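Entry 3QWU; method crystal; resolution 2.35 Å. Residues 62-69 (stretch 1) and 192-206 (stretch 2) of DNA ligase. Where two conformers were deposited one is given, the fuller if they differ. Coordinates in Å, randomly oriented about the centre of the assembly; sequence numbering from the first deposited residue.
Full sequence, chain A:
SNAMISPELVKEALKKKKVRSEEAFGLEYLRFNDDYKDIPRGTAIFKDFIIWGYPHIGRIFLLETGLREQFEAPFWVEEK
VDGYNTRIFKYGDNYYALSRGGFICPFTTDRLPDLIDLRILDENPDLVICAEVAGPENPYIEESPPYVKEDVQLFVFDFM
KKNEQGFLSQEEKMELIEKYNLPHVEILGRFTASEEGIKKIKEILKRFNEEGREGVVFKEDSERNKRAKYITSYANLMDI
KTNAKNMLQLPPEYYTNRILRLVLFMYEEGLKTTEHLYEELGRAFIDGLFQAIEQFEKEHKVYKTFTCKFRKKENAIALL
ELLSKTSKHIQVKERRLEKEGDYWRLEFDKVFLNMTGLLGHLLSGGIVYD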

# COMPACT_ATOMS: atom_id res chain seq x y z
N LEU A 62 15.72 -11.57 -8.23
CA LEU A 62 17.19 -11.56 -8.41
C LEU A 62 17.40 -12.32 -9.67
O LEU A 62 16.92 -13.44 -9.82
CB LEU A 62 17.93 -12.20 -7.23
CG LEU A 62 18.09 -11.32 -5.99
CD1 LEU A 62 18.75 -12.05 -4.79
CD2 LEU A 62 18.90 -10.08 -6.33
N LEU A 63 18.03 -11.70 -10.64
CA LEU A 63 18.13 -12.33 -11.95
C LEU A 63 19.08 -13.53 -11.83
O LEU A 63 18.73 -14.65 -12.21
CB LEU A 63 18.61 -11.32 -13.00
CG LEU A 63 18.74 -11.70 -14.46
CD1 LEU A 63 17.50 -12.37 -15.02
CD2 LEU A 63 19.03 -10.38 -15.24
N GLU A 64 20.26 -13.32 -11.29
CA GLU A 64 21.28 -14.37 -11.32
C GLU A 64 20.92 -15.56 -10.42
O GLU A 64 20.92 -16.75 -10.87
CB GLU A 64 22.63 -13.83 -10.90
CG GLU A 64 23.68 -14.98 -10.85
CD GLU A 64 25.11 -14.51 -10.91
OE1 GLU A 64 25.38 -13.29 -10.87
OE2 GLU A 64 26.00 -15.38 -10.95
N THR A 65 20.64 -15.27 -9.15
CA THR A 65 20.27 -16.31 -8.21
C THR A 65 18.91 -16.90 -8.53
O THR A 65 18.66 -18.00 -8.18
CB THR A 65 20.27 -15.74 -6.80
OG1 THR A 65 21.51 -15.05 -6.60
CG2 THR A 65 20.13 -16.81 -5.77
N GLY A 66 18.01 -16.16 -9.18
CA GLY A 66 16.72 -16.71 -9.53
C GLY A 66 16.82 -17.74 -10.64
O GLY A 66 16.24 -18.84 -10.57
N LEU A 67 17.58 -17.39 -11.67
CA LEU A 67 17.78 -18.28 -12.80
C LEU A 67 18.49 -19.56 -12.37
O LEU A 67 18.08 -20.64 -12.71
CB LEU A 67 18.61 -17.57 -13.87
CG LEU A 67 17.89 -16.49 -14.66
CD1 LEU A 67 18.78 -16.08 -15.82
CD2 LEU A 67 16.55 -17.02 -15.10
N ARG A 68 19.51 -19.40 -11.56
CA ARG A 68 20.23 -20.50 -10.95
C ARG A 68 19.34 -21.36 -10.04
O ARG A 68 19.48 -22.56 -10.00
CB ARG A 68 21.41 -19.91 -10.20
CG ARG A 68 22.45 -20.86 -9.74
CD ARG A 68 23.77 -20.09 -9.44
NE ARG A 68 24.48 -19.84 -10.70
CZ ARG A 68 25.25 -18.80 -10.99
NH1 ARG A 68 25.44 -17.83 -10.10
NH2 ARG A 68 25.85 -18.73 -12.19
N GLU A 69 18.39 -20.76 -9.34
CA GLU A 69 17.53 -21.55 -8.44
C GLU A 69 16.34 -22.24 -9.15
O GLU A 69 15.99 -23.38 -8.83
CB GLU A 69 17.02 -20.68 -7.28
CG GLU A 69 16.05 -21.34 -6.28
CD GLU A 69 16.74 -22.18 -5.19
OE1 GLU A 69 17.79 -21.77 -4.63
OE2 GLU A 69 16.22 -23.24 -4.86
N THR A 192 21.49 -21.17 -20.61
CA THR A 192 21.68 -21.84 -19.31
C THR A 192 22.08 -20.80 -18.29
O THR A 192 22.55 -19.71 -18.67
CB THR A 192 22.85 -22.87 -19.36
OG1 THR A 192 24.08 -22.16 -19.55
CG2 THR A 192 22.67 -23.87 -20.49
N ALA A 193 21.93 -21.16 -17.00
CA ALA A 193 22.38 -20.32 -15.88
C ALA A 193 23.89 -20.36 -15.60
O ALA A 193 24.32 -20.15 -14.48
CB ALA A 193 21.59 -20.66 -14.57
N SER A 194 24.70 -20.59 -16.62
CA SER A 194 26.15 -20.58 -16.48
C SER A 194 26.70 -19.16 -16.32
O SER A 194 25.98 -18.19 -16.40
CB SER A 194 26.78 -21.23 -17.71
OG SER A 194 26.06 -20.82 -18.87
N GLU A 195 28.00 -19.04 -16.09
CA GLU A 195 28.60 -17.71 -16.05
C GLU A 195 28.28 -16.98 -17.36
O GLU A 195 27.81 -15.85 -17.33
CB GLU A 195 30.12 -17.79 -15.86
CG GLU A 195 30.74 -16.63 -15.05
CD GLU A 195 32.26 -16.85 -14.78
OE1 GLU A 195 32.72 -18.01 -14.82
OE2 GLU A 195 32.99 -15.85 -14.51
N GLU A 196 28.50 -17.63 -18.50
CA GLU A 196 28.31 -16.99 -19.81
C GLU A 196 26.86 -16.67 -20.07
O GLU A 196 26.52 -15.55 -20.42
CB GLU A 196 28.86 -17.81 -21.00
CG GLU A 196 30.06 -17.16 -21.73
CD GLU A 196 30.00 -15.60 -21.76
OE1 GLU A 196 28.99 -15.04 -22.24
OE2 GLU A 196 30.97 -14.95 -21.30
N GLY A 197 26.00 -17.66 -19.87
CA GLY A 197 24.54 -17.43 -19.97
C GLY A 197 24.11 -16.20 -19.17
O GLY A 197 23.42 -15.28 -19.68
N ILE A 198 24.56 -16.12 -17.94
CA ILE A 198 24.15 -15.02 -17.10
C ILE A 198 24.67 -13.71 -17.63
O ILE A 198 23.95 -12.71 -17.56
CB ILE A 198 24.62 -15.19 -15.63
CG1 ILE A 198 23.92 -16.40 -14.99
CG2 ILE A 198 24.40 -13.92 -14.80
CD1 ILE A 198 22.40 -16.28 -14.94
N LYS A 199 25.90 -13.66 -18.15
CA LYS A 199 26.40 -12.38 -18.65
C LYS A 199 25.49 -11.92 -19.80
O LYS A 199 25.10 -10.76 -19.85
CB LYS A 199 27.85 -12.42 -19.11
CG LYS A 199 28.89 -11.98 -18.04
CD LYS A 199 29.28 -13.10 -16.99
CE LYS A 199 30.80 -13.12 -16.60
NZ LYS A 199 31.64 -14.12 -17.40
N LYS A 200 25.11 -12.83 -20.69
CA LYS A 200 24.35 -12.45 -21.88
C LYS A 200 22.92 -12.01 -21.52
O LYS A 200 22.45 -10.96 -21.98
CB LYS A 200 24.31 -13.59 -22.87
CG LYS A 200 25.72 -13.99 -23.35
CD LYS A 200 25.66 -15.25 -24.22
CE LYS A 200 26.97 -15.98 -24.23
NZ LYS A 200 26.93 -17.24 -25.05
N ILE A 201 22.26 -12.78 -20.66
CA ILE A 201 20.93 -12.42 -20.21
C ILE A 201 20.93 -11.08 -19.50
O ILE A 201 19.98 -10.35 -19.59
CB ILE A 201 20.34 -13.51 -19.29
CG1 ILE A 201 20.19 -14.80 -20.06
CG2 ILE A 201 18.98 -13.11 -18.73
CD1 ILE A 201 19.99 -15.98 -19.22
N LYS A 202 21.99 -10.74 -18.77
CA LYS A 202 22.04 -9.42 -18.09
C LYS A 202 22.25 -8.30 -19.09
O LYS A 202 21.69 -7.23 -18.92
CB LYS A 202 23.12 -9.36 -17.01
CG LYS A 202 22.70 -10.08 -15.77
CD LYS A 202 23.78 -10.27 -14.69
CE LYS A 202 24.12 -9.02 -13.90
NZ LYS A 202 24.10 -9.31 -12.41
N GLU A 203 23.05 -8.54 -20.11
CA GLU A 203 23.19 -7.53 -21.15
C GLU A 203 21.80 -7.29 -21.81
O GLU A 203 21.41 -6.14 -22.09
CB GLU A 203 24.24 -7.95 -22.14
CG GLU A 203 24.42 -7.03 -23.35
CD GLU A 203 24.86 -5.59 -23.00
OE1 GLU A 203 25.95 -5.43 -22.37
OE2 GLU A 203 24.11 -4.61 -23.38
N ILE A 204 21.03 -8.37 -22.01
CA ILE A 204 19.75 -8.26 -22.66
C ILE A 204 18.78 -7.39 -21.84
O ILE A 204 18.17 -6.46 -22.37
CB ILE A 204 19.16 -9.67 -22.97
CG1 ILE A 204 19.91 -10.25 -24.20
CG2 ILE A 204 17.61 -9.62 -23.19
CD1 ILE A 204 19.73 -11.71 -24.38
N LEU A 205 18.73 -7.62 -20.55
CA LEU A 205 17.88 -6.80 -19.66
C LEU A 205 18.31 -5.37 -19.52
O LEU A 205 17.47 -4.49 -19.48
CB LEU A 205 17.66 -7.47 -18.28
CG LEU A 205 16.61 -8.59 -18.53
CD1 LEU A 205 16.82 -9.62 -17.56
CD2 LEU A 205 15.10 -8.09 -18.54
N LYS A 206 19.60 -5.12 -19.52
CA LYS A 206 20.14 -3.80 -19.51
C LYS A 206 19.68 -3.06 -20.77
O LYS A 206 19.28 -1.92 -20.71
CB LYS A 206 21.68 -3.87 -19.49
CG LYS A 206 22.37 -2.51 -19.48
CD LYS A 206 23.78 -2.60 -19.97
CE LYS A 206 24.54 -1.30 -19.78
NZ LYS A 206 24.97 -0.69 -21.09

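Helix 63-69 packs against helix 195-206 with the axes 10.6 Å apart at closest approach and the chain directions at 129°, an oblique crossing, somewhat nearer perpendicular than antiparallel. Two leucines one turn apart, Leu63 and Leu67, point toward the second helix and supply the main bumps on the first.

Leu63 sits where Ile201, Lys202 and Leu205 form a hollow. Its CD2 lies 3.3 Å from Leu205 CD1, a tight contact for two methyl groups, and 3.7 Å from Lys202 CG, while its CD1 reaches to 4.1 Å from Ile201 CG2. Lys202 thus contributes the aliphatic part of its chain to the wall of this pocket. Leu67 fills the next hollow: its CD1 sits in the notch formed by Ile198 and Ile201, 3.7 Å from Ile198 CD1 and 3.6 Å from Ile201 CD1. Ile201 therefore touches both leucines: its CG2 lies 4.1 Å from Leu63 CD1 and 4.2 Å from Leu67 CD1.

Toward the start of the second helix the backbones draw together, and the CA atoms of Arg68 and Ala193 are 5.4 Å apart. The small Ala193 side chain points into this narrow gap, its CB 4.0 Å from Leu67 C and 4.3 Å from Leu67 CB.

Polar groups border the apolar contacts. Arg68 leaves its helix sideways, but its end comes nearer, and NH2 donates a hydrogen bond to Ala193 O at 3.1 Å, with the acceptor at the guanidinium edge. Within its own helix the guanidinium also forms a salt bridge, Arg68 NH1 to Glu64 OE2, at 2.7 Å. Glu64 in turn lies over Ile198, its CD 4.0 Å from Ile198 CG2; its OE1 remains 4.5 Å from Lys202 NZ, beyond salt-bridge range. Altogether the two stretches bury 464 Å², counting both sides.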